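Local coordinates for metallophosphoesterase TT1561-like domain-containing protein (Aquifex aeolicus, PDB 2YVT) that is of unknown function but belongs to the calcineurin-like metallophosphoesterases and may therefore act on phosphoesters, at residues A[4-9]-A[248-253]; A[13-18]-A[238-243]; A[133-138]-A[169-174]; A[140-145]-A[180-185]. All blocks are in the same frame, centred on the assembly; numbering follows the deposited sequence.

Interaction 1 (A[4-9]-A[248-253]); sequences MPRKVL and DLTQHK
The flat carboxylate of Asp248 has Pro5 CB and the Lys7 ammonium on the same side of its plane, both obliquely beyond OD2, while Thr250 N meets OD1 nearly in line with its C-O bond. The turn of the beta hairpin 243-248/253-258, with its G1 bulge at His252 and Lys253, meets the start of strand 7-12, which runs antiparallel to 243-248, Lys7 and Asp248 being a non-hydrogen-bonded pair. Asp248 has a double duty. OD1 accepts from Thr250 N at 2.9 Å, closing an Asx turn, and more weakly from Gln251 N; OD2 forms a loose salt bridge with Lys7 NZ at 3.6 Å. Lys7 reaches it by a bend at its last torsion (chi4 -73°), which swings NZ towards the carboxylate. An alanine in place of Asp248 would probably leave the Lys7 ammonium without this counter-charge and the turn free to shift, Thr250 N having lost its acceptor. On the inner side Val8 CG2 packs on Leu249 CD1 at 4.0 Å, and Trp130, on strand 126-130 of the other sheet, touches Arg6 and Leu249. Two bonds fasten the N-terminal segment to the turn: Leu249 N donates almost straight (171°) to Arg6 O, and Thr250 OG1 donates to Met4 O at 2.6 Å, tilted 23° from the carbonyl plane.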
loop_
_atom_site.group_PDB
_atom_site.type_symbol
_atom_site.label_atom_id
_atom_site.label_comp_id
_atom_site.label_asym_id
_atom_site.label_seq_id
_atom_site.Cartn_x
_atom_site.Cartn_y
_atom_site.Cartn_z
HETATM N N MSE A 4 -24.737 7.488 8.651
HETATM C CA MSE A 4 -23.909 7.796 7.447
HETATM C C MSE A 4 -22.575 7.054 7.533
HETATM O O MSE A 4 -21.534 7.682 7.737
HETATM C CB MSE A 4 -23.646 9.304 7.320
HETATM C CG MSE A 4 -24.880 10.192 7.237
HETATM SE SE MSE A 4 -24.406 12.031 6.749
HETATM C CE MSE A 4 -24.269 11.800 4.813
ATOM N N PRO A 5 -22.594 5.714 7.387
ATOM C CA PRO A 5 -21.305 5.032 7.529
ATOM C C PRO A 5 -20.375 5.321 6.353
ATOM O O PRO A 5 -20.829 5.662 5.247
ATOM C CB PRO A 5 -21.680 3.546 7.599
ATOM C CG PRO A 5 -23.010 3.447 6.948
ATOM C CD PRO A 5 -23.694 4.782 7.082
ATOM N N ARG A 6 -19.080 5.228 6.623
ATOM C CA ARG A 6 -18.046 5.413 5.614
ATOM C C ARG A 6 -17.154 4.190 5.735
ATOM O O ARG A 6 -16.251 4.137 6.575
ATOM C CB ARG A 6 -17.267 6.700 5.879
ATOM C CG ARG A 6 -18.094 7.990 5.751
ATOM C CD ARG A 6 -18.512 8.256 4.307
ATOM N NE ARG A 6 -19.241 9.515 4.147
ATOM C CZ ARG A 6 -20.569 9.628 4.129
ATOM N NH1 ARG A 6 -21.345 8.558 4.274
ATOM N NH2 ARG A 6 -21.124 10.823 3.971
ATOM N N LYS A 7 -17.441 3.195 4.905
ATOM C CA LYS A 7 -16.889 1.860 5.083
ATOM C C LYS A 7 -15.707 1.629 4.152
ATOM O O LYS A 7 -15.763 1.957 2.969
ATOM C CB LYS A 7 -17.967 0.799 4.861
ATOM C CG LYS A 7 -19.096 0.824 5.900
ATOM C CD LYS A 7 -20.133 -0.268 5.627
ATOM C CE LYS A 7 -21.397 -0.101 6.483
ATOM N NZ LYS A 7 -21.200 -0.441 7.926
ATOM N N VAL A 8 -14.642 1.051 4.701
ATOM C CA VAL A 8 -13.412 0.808 3.947
ATOM C C VAL A 8 -13.060 -0.670 4.022
ATOM O O VAL A 8 -13.000 -1.238 5.114
ATOM C CB VAL A 8 -12.212 1.627 4.528
ATOM C CG1 VAL A 8 -10.948 1.401 3.703
ATOM C CG2 VAL A 8 -12.546 3.117 4.604
ATOM N N LEU A 9 -12.862 -1.296 2.864
ATOM C CA LEU A 9 -12.317 -2.659 2.809
ATOM C C LEU A 9 -10.865 -2.522 2.378
ATOM O O LEU A 9 -10.594 -1.953 1.324
ATOM C CB LEU A 9 -13.090 -3.527 1.804
ATOM C CG LEU A 9 -12.854 -5.055 1.765
ATOM C CD1 LEU A 9 -13.869 -5.685 0.808
ATOM C CD2 LEU A 9 -11.451 -5.479 1.363
ATOM N N ASP A 248 -15.165 1.013 9.609
ATOM C CA ASP A 248 -16.213 2.010 9.537
ATOM C C ASP A 248 -15.660 3.288 10.164
ATOM O O ASP A 248 -15.482 3.366 11.379
ATOM C CB ASP A 248 -17.472 1.533 10.274
ATOM C CG ASP A 248 -18.641 2.484 10.103
ATOM O OD1 ASP A 248 -18.399 3.694 9.924
ATOM O OD2 ASP A 248 -19.811 2.021 10.132
ATOM N N LEU A 249 -15.367 4.277 9.326
ATOM C CA LEU A 249 -14.737 5.514 9.785
ATOM C C LEU A 249 -15.694 6.411 10.551
ATOM O O LEU A 249 -15.257 7.298 11.287
ATOM C CB LEU A 249 -14.131 6.284 8.612
ATOM C CG LEU A 249 -13.098 5.536 7.758
ATOM C CD1 LEU A 249 -12.507 6.483 6.723
ATOM C CD2 LEU A 249 -12.009 4.916 8.616
ATOM N N THR A 250 -16.994 6.189 10.373
ATOM C CA THR A 250 -17.989 7.015 11.054
ATOM C C THR A 250 -18.071 6.657 12.532
ATOM O O THR A 250 -18.053 7.541 13.395
ATOM C CB THR A 250 -19.364 6.901 10.384
ATOM O OG1 THR A 250 -19.244 7.325 9.019
ATOM C CG2 THR A 250 -20.396 7.790 11.093
ATOM N N GLN A 251 -18.130 5.359 12.814
ATOM C CA GLN A 251 -18.232 4.886 14.189
ATOM C C GLN A 251 -16.939 4.301 14.738
ATOM O O GLN A 251 -16.915 3.818 15.867
ATOM C CB GLN A 251 -19.373 3.882 14.322
ATOM C CG GLN A 251 -20.742 4.531 14.228
ATOM C CD GLN A 251 -21.817 3.698 14.873
ATOM O OE1 GLN A 251 -22.306 2.732 14.281
ATOM N NE2 GLN A 251 -22.202 4.067 16.097
ATOM N N HIS A 252 -15.866 4.370 13.952
ATOM C CA HIS A 252 -14.564 3.809 14.338
ATOM C C HIS A 252 -14.651 2.326 14.720
ATOM O O HIS A 252 -14.073 1.889 15.721
ATOM C CB HIS A 252 -13.891 4.647 15.433
ATOM C CG HIS A 252 -13.150 5.833 14.905
ATOM N ND1 HIS A 252 -13.791 6.965 14.450
ATOM C CD2 HIS A 252 -11.824 6.063 14.748
ATOM C CE1 HIS A 252 -12.892 7.843 14.042
ATOM N NE2 HIS A 252 -11.691 7.317 14.204
ATOM N N LYS A 253 -15.385 1.567 13.913
ATOM C CA LYS A 253 -15.437 0.118 14.048
ATOM C C LYS A 253 -14.330 -0.468 13.169
ATOM O O LYS A 253 -14.242 -0.139 11.990
ATOM C CB LYS A 253 -16.808 -0.413 13.613
ATOM C CG LYS A 253 -17.983 0.064 14.473
ATOM C CD LYS A 253 -19.270 -0.643 14.074
ATOM C CE LYS A 253 -20.463 -0.104 14.842
ATOM N NZ LYS A 253 -21.736 -0.755 14.420
#

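Interaction 2 (A[13-18]-A[238-243]); sequences NFKERF and EFEEGR
Phe14 and Phe239 both set CG anti to the backbone N (chi1 173° and -170°), and the two side chains run side by side, pointing the same way, with the ring planes oblique at 34°. Phe14 CD1 meets Phe239 CE2 at 3.6 Å, while Arg17 O sits at the edge of the Phe239 ring. The contact joins two loops that follow strands 7-12 and 231-235: a type I' turn from Phe14 to Arg17 and the short 3-10 segment 239-241. Glu238, bent at chi2, lays its carboxylate nearly coplanar with the Asn13 amide, so that ND2 donates to OE1 on the syn side at 3.0 Å; Asn13 OD1 accepts from Asn41 N. One water accepts from Lys15 NZ at 2.7 Å and gives weak bonds to Glu238 OE1 and Glu240 OE2. A second links Arg17 NH2 to Glu240 O, while Arg17 NE pairs with Asp19. With the lysine charge reaching both glutamates through water, the two carboxylates are likely to remain ionised despite their closeness.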
loop_
_atom_site.group_PDB
_atom_site.type_symbol
_atom_site.label_atom_id
_atom_site.label_comp_id
_atom_site.label_asym_id
_atom_site.label_seq_id
_atom_site.Cartn_x
_atom_site.Cartn_y
_atom_site.Cartn_z
ATOM N N ASN A 13 -0.525 -6.866 0.198
ATOM C CA ASN A 13 0.223 -7.960 -0.432
ATOM C C ASN A 13 -0.668 -8.813 -1.333
ATOM O O ASN A 13 -0.794 -10.031 -1.148
ATOM C CB ASN A 13 0.961 -8.812 0.616
ATOM C CG ASN A 13 2.238 -8.151 1.116
ATOM O OD1 ASN A 13 2.872 -7.361 0.404
ATOM N ND2 ASN A 13 2.642 -8.499 2.336
ATOM N N PHE A 14 -1.276 -8.151 -2.316
ATOM C CA PHE A 14 -2.046 -8.832 -3.361
ATOM C C PHE A 14 -1.197 -9.922 -4.025
ATOM O O PHE A 14 -1.684 -11.035 -4.256
ATOM C CB PHE A 14 -2.570 -7.816 -4.385
ATOM C CG PHE A 14 -3.222 -8.447 -5.566
ATOM C CD1 PHE A 14 -4.471 -9.046 -5.442
ATOM C CD2 PHE A 14 -2.588 -8.445 -6.810
ATOM C CE1 PHE A 14 -5.073 -9.648 -6.544
ATOM C CE2 PHE A 14 -3.180 -9.050 -7.917
ATOM C CZ PHE A 14 -4.424 -9.652 -7.782
ATOM N N LYS A 15 0.064 -9.591 -4.319
ATOM C CA LYS A 15 1.072 -10.554 -4.798
ATOM C C LYS A 15 0.541 -11.455 -5.918
ATOM O O LYS A 15 0.699 -12.680 -5.898
ATOM C CB LYS A 15 1.639 -11.388 -3.636
ATOM C CG LYS A 15 2.590 -10.613 -2.732
ATOM C CD LYS A 15 3.155 -11.474 -1.604
ATOM C CE LYS A 15 4.051 -10.653 -0.682
ATOM N NZ LYS A 15 4.876 -11.503 0.247
ATOM N N GLU A 16 -0.105 -10.822 -6.891
ATOM C CA GLU A 16 -0.585 -11.498 -8.104
ATOM C C GLU A 16 -1.613 -12.618 -7.842
ATOM O O GLU A 16 -1.728 -13.563 -8.634
ATOM C CB GLU A 16 0.602 -12.011 -8.931
ATOM C CG GLU A 16 1.639 -10.933 -9.212
ATOM C CD GLU A 16 2.801 -11.400 -10.059
ATOM O OE1 GLU A 16 2.719 -12.481 -10.707
ATOM O OE2 GLU A 16 3.812 -10.666 -10.061
ATOM N N ARG A 17 -2.361 -12.502 -6.744
ATOM C CA ARG A 17 -3.356 -13.517 -6.380
ATOM C C ARG A 17 -4.716 -13.267 -7.032
ATOM O O ARG A 17 -5.742 -13.060 -6.370
ATOM C CB ARG A 17 -3.438 -13.722 -4.857
ATOM C CG ARG A 17 -2.127 -14.264 -4.245
ATOM C CD ARG A 17 -1.684 -15.600 -4.886
ATOM N NE ARG A 17 -2.699 -16.631 -4.669
ATOM C CZ ARG A 17 -2.795 -17.348 -3.549
ATOM N NH1 ARG A 17 -1.913 -17.175 -2.567
ATOM N NH2 ARG A 17 -3.761 -18.244 -3.415
ATOM N N PHE A 18 -4.711 -13.294 -8.357
ATOM C CA PHE A 18 -5.942 -13.104 -9.112
ATOM C C PHE A 18 -6.965 -14.185 -8.775
ATOM O O PHE A 18 -8.173 -13.930 -8.836
ATOM C CB PHE A 18 -5.663 -13.079 -10.618
ATOM C CG PHE A 18 -4.699 -12.001 -11.029
ATOM C CD1 PHE A 18 -5.149 -10.697 -11.217
ATOM C CD2 PHE A 18 -3.344 -12.278 -11.202
ATOM C CE1 PHE A 18 -4.273 -9.686 -11.571
ATOM C CE2 PHE A 18 -2.449 -11.266 -11.567
ATOM C CZ PHE A 18 -2.921 -9.970 -11.758
ATOM N N GLU A 238 -2.305 -10.770 5.692
ATOM C CA GLU A 238 -1.935 -11.211 4.343
ATOM C C GLU A 238 -3.118 -11.617 3.484
ATOM O O GLU A 238 -3.863 -12.536 3.832
ATOM C CB GLU A 238 -0.962 -12.393 4.422
ATOM C CG GLU A 238 0.348 -12.068 5.122
ATOM C CD GLU A 238 1.274 -11.147 4.326
ATOM O OE1 GLU A 238 1.052 -10.919 3.119
ATOM O OE2 GLU A 238 2.245 -10.657 4.922
ATOM N N PHE A 239 -3.264 -10.963 2.332
ATOM C CA PHE A 239 -4.257 -11.381 1.351
ATOM C C PHE A 239 -4.121 -12.873 0.967
ATOM O O PHE A 239 -5.141 -13.545 0.752
ATOM C CB PHE A 239 -4.177 -10.486 0.117
ATOM C CG PHE A 239 -5.304 -10.676 -0.851
ATOM C CD1 PHE A 239 -6.614 -10.376 -0.481
ATOM C CD2 PHE A 239 -5.051 -11.108 -2.156
ATOM C CE1 PHE A 239 -7.658 -10.529 -1.389
ATOM C CE2 PHE A 239 -6.104 -11.252 -3.073
ATOM C CZ PHE A 239 -7.402 -10.964 -2.678
ATOM N N GLU A 240 -2.884 -13.385 0.926
ATOM C CA GLU A 240 -2.630 -14.818 0.630
ATOM C C GLU A 240 -3.231 -15.759 1.667
ATOM O O GLU A 240 -3.376 -16.963 1.417
ATOM C CB GLU A 240 -1.151 -15.162 0.683
ATOM C CG GLU A 240 -0.189 -14.449 -0.156
ATOM C CD GLU A 240 1.222 -14.857 0.267
ATOM O OE1 GLU A 240 2.072 -15.046 -0.606
ATOM O OE2 GLU A 240 1.470 -15.019 1.494
ATOM N N GLU A 241 -3.465 -15.239 2.863
ATOM C CA GLU A 241 -4.090 -16.008 3.931
ATOM C C GLU A 241 -5.605 -15.827 3.911
ATOM O O GLU A 241 -6.302 -16.299 4.811
ATOM C CB GLU A 241 -3.520 -15.578 5.288
ATOM C CG GLU A 241 -2.054 -15.921 5.452
ATOM C CD GLU A 241 -1.417 -15.339 6.694
ATOM O OE1 GLU A 241 -2.138 -15.012 7.663
ATOM O OE2 GLU A 241 -0.179 -15.216 6.688
ATOM N N GLY A 242 -6.109 -15.129 2.891
ATOM C CA GLY A 242 -7.530 -14.802 2.797
ATOM C C GLY A 242 -7.978 -13.685 3.724
ATOM O O GLY A 242 -9.170 -13.534 3.990
ATOM N N ARG A 243 -7.023 -12.890 4.198
ATOM C CA ARG A 243 -7.304 -11.857 5.181
ATOM C C ARG A 243 -7.574 -10.490 4.557
ATOM O O ARG A 243 -7.051 -10.155 3.486
ATOM C CB ARG A 243 -6.191 -11.799 6.235
ATOM C CG ARG A 243 -6.261 -13.025 7.175
ATOM C CD ARG A 243 -5.297 -13.017 8.344
ATOM N NE ARG A 243 -5.800 -13.865 9.436
ATOM C CZ ARG A 243 -5.531 -15.162 9.603
ATOM N NH1 ARG A 243 -6.064 -15.810 10.631
ATOM N NH2 ARG A 243 -4.733 -15.825 8.768
HETATM O O HOH W 1 3.051 -12.707 1.786
HETATM O O HOH W 2 -4.297 -18.552 -0.574
#

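Interaction 3 (A[133-138]-A[169-174]); sequences EFEVIG and NELKPR
Two N-H groups of Arg174 grip the carbonyl oxygen of Phe134: NH1 donates to Phe134 O at 3.0 Å, and NE adds a weak bond to the same Phe134 O at 3.1 Å. The oxygen lies at the edge of the guanidinium, in its plane, whereas Glu133 N stands over one face, offset towards the rim. Bends at chi2 and chi3 of Arg174 fold the chain over the strand, and its CB rests 3.4 Å from Glu133 O. Glu135 crosses this side chain at about a right angle. Its bend at chi2 (-74°) turns the carboxylate back towards Arg174 NE, 3.6 Å from OE2, but the oxygen is well out of the guanidinium plane and no N-H points at it. Farther along, Leu171 CD1 loosely meets Ile137 CD1 at 4.5 Å. The contact joins the start of strand 134-144, where Glu133 and Phe134 form a classic bulge opposite Trp130, to the loop leading from helix 158-164 into the parallel neighbour 175-180. Arg175, the first residue of that neighbour, takes the Glu133 carboxylate. Direction and charge are thus divided: the Phe134 carbonyl fixes how the guanidinium is turned, while Glu135 contributes attraction alone, which would probably favour the ionised state of both groups.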
loop_
_atom_site.group_PDB
_atom_site.type_symbol
_atom_site.label_atom_id
_atom_site.label_comp_id
_atom_site.label_asym_id
_atom_site.label_seq_id
_atom_site.Cartn_x
_atom_site.Cartn_y
_atom_site.Cartn_z
ATOM N N GLU A 133 -14.899 15.182 3.047
ATOM C CA GLU A 133 -14.657 15.093 4.492
ATOM C C GLU A 133 -13.270 14.559 4.857
ATOM O O GLU A 133 -12.766 14.832 5.950
ATOM C CB GLU A 133 -15.739 14.245 5.174
ATOM C CG GLU A 133 -15.671 14.262 6.713
ATOM C CD GLU A 133 -16.973 13.857 7.388
ATOM O OE1 GLU A 133 -18.015 13.785 6.692
ATOM O OE2 GLU A 133 -16.955 13.617 8.622
ATOM N N PHE A 134 -12.660 13.800 3.951
ATOM C CA PHE A 134 -11.357 13.198 4.227
ATOM C C PHE A 134 -10.326 13.663 3.223
ATOM O O PHE A 134 -10.668 13.989 2.084
ATOM C CB PHE A 134 -11.428 11.661 4.170
ATOM C CG PHE A 134 -12.382 11.047 5.162
ATOM C CD1 PHE A 134 -11.932 10.638 6.420
ATOM C CD2 PHE A 134 -13.721 10.864 4.837
ATOM C CE1 PHE A 134 -12.806 10.065 7.339
ATOM C CE2 PHE A 134 -14.606 10.292 5.756
ATOM C CZ PHE A 134 -14.146 9.897 7.007
ATOM N N GLU A 135 -9.070 13.698 3.659
ATOM C CA GLU A 135 -7.936 13.708 2.745
ATOM C C GLU A 135 -7.255 12.356 2.887
ATOM O O GLU A 135 -6.937 11.924 4.000
ATOM C CB GLU A 135 -6.939 14.832 3.066
ATOM C CG GLU A 135 -7.452 16.256 2.783
ATOM C CD GLU A 135 -7.511 16.617 1.298
ATOM O OE1 GLU A 135 -7.252 15.755 0.432
ATOM O OE2 GLU A 135 -7.825 17.790 0.990
ATOM N N VAL A 136 -7.043 11.687 1.758
ATOM C CA VAL A 136 -6.375 10.390 1.758
ATOM C C VAL A 136 -4.982 10.575 1.183
ATOM O O VAL A 136 -4.834 11.060 0.065
ATOM C CB VAL A 136 -7.177 9.337 0.957
ATOM C CG1 VAL A 136 -6.591 7.942 1.156
ATOM C CG2 VAL A 136 -8.639 9.346 1.415
ATOM N N ILE A 137 -3.972 10.213 1.970
ATOM C CA ILE A 137 -2.575 10.380 1.570
ATOM C C ILE A 137 -1.965 9.001 1.394
ATOM O O ILE A 137 -2.168 8.123 2.233
ATOM C CB ILE A 137 -1.788 11.153 2.643
ATOM C CG1 ILE A 137 -2.386 12.552 2.824
ATOM C CG2 ILE A 137 -0.306 11.258 2.281
ATOM C CD1 ILE A 137 -1.871 13.238 4.046
ATOM N N GLY A 138 -1.225 8.807 0.307
ATOM C CA GLY A 138 -0.525 7.545 0.080
ATOM C C GLY A 138 0.962 7.741 -0.124
ATOM O O GLY A 138 1.388 8.683 -0.789
ATOM N N ASN A 169 0.603 19.843 5.165
ATOM C CA ASN A 169 0.281 21.126 5.812
ATOM C C ASN A 169 -0.267 22.210 4.879
ATOM O O ASN A 169 -0.679 23.279 5.339
ATOM C CB ASN A 169 1.516 21.674 6.534
ATOM C CG ASN A 169 1.796 20.965 7.848
ATOM O OD1 ASN A 169 0.997 20.152 8.326
ATOM N ND2 ASN A 169 2.939 21.280 8.447
ATOM N N GLU A 170 -0.251 21.942 3.577
ATOM C CA GLU A 170 -0.746 22.887 2.581
ATOM C C GLU A 170 -2.163 22.520 2.140
ATOM O O GLU A 170 -2.802 23.268 1.396
ATOM C CB GLU A 170 0.177 22.920 1.356
ATOM C CG GLU A 170 1.673 22.978 1.657
ATOM C CD GLU A 170 2.251 24.384 1.635
ATOM O OE1 GLU A 170 1.520 25.348 1.309
ATOM O OE2 GLU A 170 3.454 24.516 1.943
ATOM N N LEU A 171 -2.644 21.366 2.600
ATOM C CA LEU A 171 -3.930 20.822 2.163
ATOM C C LEU A 171 -5.124 21.393 2.920
ATOM O O LEU A 171 -4.980 21.939 4.019
ATOM C CB LEU A 171 -3.944 19.294 2.295
ATOM C CG LEU A 171 -2.877 18.439 1.604
ATOM C CD1 LEU A 171 -3.116 16.965 1.911
ATOM C CD2 LEU A 171 -2.841 18.677 0.107
ATOM N N LYS A 172 -6.303 21.252 2.313
ATOM C CA LYS A 172 -7.575 21.549 2.968
ATOM C C LYS A 172 -7.660 20.787 4.295
ATOM O O LYS A 172 -7.402 19.582 4.331
ATOM C CB LYS A 172 -8.752 21.154 2.069
ATOM C CG LYS A 172 -8.817 21.874 0.730
ATOM C CD LYS A 172 -9.915 21.288 -0.147
ATOM C CE LYS A 172 -9.952 21.954 -1.515
ATOM N NZ LYS A 172 -11.078 21.441 -2.344
ATOM N N PRO A 173 -8.003 21.492 5.391
ATOM C CA PRO A 173 -8.123 20.850 6.704
ATOM C C PRO A 173 -9.287 19.854 6.761
ATOM O O PRO A 173 -10.455 20.246 6.734
ATOM C CB PRO A 173 -8.350 22.031 7.659
ATOM C CG PRO A 173 -8.904 23.119 6.803
ATOM C CD PRO A 173 -8.279 22.941 5.452
ATOM N N ARG A 174 -8.953 18.568 6.818
ATOM C CA ARG A 174 -9.944 17.495 6.818
ATOM C C ARG A 174 -9.451 16.333 7.673
ATOM O O ARG A 174 -8.326 16.358 8.171
ATOM C CB ARG A 174 -10.208 17.027 5.383
ATOM C CG ARG A 174 -11.139 17.934 4.601
ATOM C CD ARG A 174 -10.663 18.126 3.183
ATOM N NE ARG A 174 -11.037 17.018 2.314
ATOM C CZ ARG A 174 -11.911 17.105 1.315
ATOM N NH1 ARG A 174 -12.174 16.037 0.584
ATOM N NH2 ARG A 174 -12.519 18.253 1.038
#

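Interaction 4 (A[140-145]-A[180-185]); sequences GGLLTE and FYTPPI
Thr182 and Tyr181 bury the most surface here, with Leu143 next, and the Thr182 hydroxyl binds in both directions. OG1 stands anti to the carbonyl carbon (chi1 -56°), where it donates to Gly141 O at 3.0 Å, in the carbonyl plane and on a lone pair, and accepts from Leu143 N at 2.9 Å with an angle of 162°. Gly141 O also takes a bond from a water at 2.7 Å, which in turn accepts from Thr182 N. A valine in place of Thr182 would probably leave Leu143 N without its acceptor and Gly141 O held by one partner fewer in a buried setting. Leu143 backs the hydroxyl with its own side chain, CG lying 3.8 Å from Thr182 OG1. Tyr181 turns the edge of its ring to the same carbonyl, CD2 coming 3.4 Å from Gly141 O, and Leu142 CD1 touches CE2 farther out. The Tyr181 OH is hydrogen-bonded to Lys98 NZ, and the Tyr181 ring meets that of His220. A loop leaving strand 175-180 to pack on the last part of its parallel neighbour 134-144 fits the calcineurin-like fold, in whose relatives strand-end loops carry the metal site; Tyr181 probably lies in that region here.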
loop_
_atom_site.group_PDB
_atom_site.type_symbol
_atom_site.label_atom_id
_atom_site.label_comp_id
_atom_site.label_asym_id
_atom_site.label_seq_id
_atom_site.Cartn_x
_atom_site.Cartn_y
_atom_site.Cartn_z
ATOM N N GLY A 140 3.919 4.840 -0.896
ATOM C CA GLY A 140 4.285 3.434 -1.009
ATOM C C GLY A 140 5.768 3.140 -0.891
ATOM O O GLY A 140 6.579 4.011 -0.549
ATOM N N GLY A 141 6.119 1.891 -1.161
ATOM C CA GLY A 141 7.504 1.456 -1.080
ATOM C C GLY A 141 7.961 1.166 0.333
ATOM O O GLY A 141 7.266 1.474 1.305
ATOM N N LEU A 142 9.144 0.572 0.441
ATOM C CA LEU A 142 9.755 0.297 1.739
ATOM C C LEU A 142 10.406 1.571 2.247
ATOM O O LEU A 142 11.308 2.109 1.607
ATOM C CB LEU A 142 10.794 -0.816 1.612
ATOM C CG LEU A 142 11.320 -1.350 2.947
ATOM C CD1 LEU A 142 10.236 -2.121 3.709
ATOM C CD2 LEU A 142 12.536 -2.222 2.698
ATOM N N LEU A 143 9.937 2.057 3.391
ATOM C CA LEU A 143 10.506 3.269 3.989
ATOM C C LEU A 143 11.616 2.833 4.932
ATOM O O LEU A 143 11.449 1.904 5.737
ATOM C CB LEU A 143 9.427 4.102 4.693
ATOM C CG LEU A 143 8.183 4.379 3.831
ATOM C CD1 LEU A 143 7.228 5.346 4.510
ATOM C CD2 LEU A 143 8.555 4.862 2.410
ATOM N N THR A 144 12.764 3.478 4.765
ATOM C CA THR A 144 14.011 3.077 5.399
ATOM C C THR A 144 14.726 4.311 5.907
ATOM O O THR A 144 14.327 5.442 5.621
ATOM C CB THR A 144 14.972 2.392 4.391
ATOM O OG1 THR A 144 15.455 3.368 3.454
ATOM C CG2 THR A 144 14.287 1.242 3.644
ATOM N N GLU A 145 15.817 4.097 6.632
ATOM C CA GLU A 145 16.601 5.221 7.110
ATOM C C GLU A 145 17.414 5.865 6.001
ATOM O O GLU A 145 17.460 7.092 5.923
ATOM C CB GLU A 145 17.497 4.819 8.286
ATOM C CG GLU A 145 16.696 4.418 9.528
ATOM C CD GLU A 145 15.790 5.530 10.058
ATOM O OE1 GLU A 145 15.946 6.704 9.660
ATOM O OE2 GLU A 145 14.893 5.227 10.872
ATOM N N PHE A 180 0.238 3.503 3.823
ATOM C CA PHE A 180 1.658 3.238 3.595
ATOM C C PHE A 180 1.853 1.762 3.343
ATOM O O PHE A 180 1.182 0.937 3.958
ATOM C CB PHE A 180 2.505 3.606 4.828
ATOM C CG PHE A 180 2.337 5.024 5.291
ATOM C CD1 PHE A 180 2.703 6.092 4.477
ATOM C CD2 PHE A 180 1.821 5.285 6.555
ATOM C CE1 PHE A 180 2.541 7.412 4.917
ATOM C CE2 PHE A 180 1.661 6.591 7.007
ATOM C CZ PHE A 180 2.025 7.656 6.188
ATOM N N TYR A 181 2.785 1.416 2.456
ATOM C CA TYR A 181 3.215 0.029 2.379
ATOM C C TYR A 181 3.886 -0.378 3.699
ATOM O O TYR A 181 3.624 -1.446 4.246
ATOM C CB TYR A 181 4.162 -0.183 1.193
ATOM C CG TYR A 181 4.810 -1.541 1.190
ATOM C CD1 TYR A 181 4.069 -2.687 0.897
ATOM C CD2 TYR A 181 6.170 -1.687 1.486
ATOM C CE1 TYR A 181 4.668 -3.950 0.890
ATOM C CE2 TYR A 181 6.783 -2.938 1.472
ATOM C CZ TYR A 181 6.027 -4.065 1.180
ATOM O OH TYR A 181 6.622 -5.299 1.179
ATOM N N THR A 182 4.754 0.495 4.205
ATOM C CA THR A 182 5.542 0.195 5.394
ATOM C C THR A 182 4.774 0.537 6.671
ATOM O O THR A 182 4.287 1.661 6.816
ATOM C CB THR A 182 6.866 0.963 5.364
ATOM O OG1 THR A 182 7.554 0.654 4.158
ATOM C CG2 THR A 182 7.747 0.583 6.546
ATOM N N PRO A 183 4.657 -0.438 7.596
ATOM C CA PRO A 183 4.008 -0.153 8.869
ATOM C C PRO A 183 4.960 0.477 9.888
ATOM O O PRO A 183 6.184 0.355 9.753
ATOM C CB PRO A 183 3.582 -1.543 9.359
ATOM C CG PRO A 183 4.645 -2.463 8.828
ATOM C CD PRO A 183 5.092 -1.849 7.501
ATOM N N PRO A 184 4.399 1.135 10.908
ATOM C CA PRO A 184 5.227 1.597 12.014
ATOM C C PRO A 184 5.590 0.440 12.930
ATOM O O PRO A 184 4.967 -0.624 12.865
ATOM C CB PRO A 184 4.290 2.537 12.769
ATOM C CG PRO A 184 2.928 1.941 12.547
ATOM C CD PRO A 184 2.971 1.443 11.122
ATOM N N ILE A 185 6.578 0.663 13.794
ATOM C CA ILE A 185 6.866 -0.256 14.894
ATOM C C ILE A 185 5.663 -0.301 15.840
ATOM O O ILE A 185 5.213 0.732 16.338
ATOM C CB ILE A 185 8.128 0.185 15.688
ATOM C CG1 ILE A 185 9.324 0.449 14.756
ATOM C CG2 ILE A 185 8.457 -0.834 16.785
ATOM C CD1 ILE A 185 9.804 -0.748 13.949
HETATM O O HOH W 3 5.347 2.920 2.509
#

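How the interactions relate
From the N terminus, residues 4-9 open interaction 1, whose loop closes only at 248-253, next to the last strand, and so spans nearly the whole chain. Interaction 2, between 13-18 and 238-243, nests inside it at the other end of strands 7-12 and 243-248. Interactions 3 and 4 nest within both and cross each other: 133-138 and 140-145 follow one another on strand 134-144, while 169-174 and 180-185 lie before and at the end of strand 175-180, so the two contacts tie these parallel neighbours together near both ends. The two sheets also meet: Phe134 of interaction 3 packs on Leu249 and Arg6 of interaction 1, and Asn13 of interaction 2 touches Tyr181 of interaction 4.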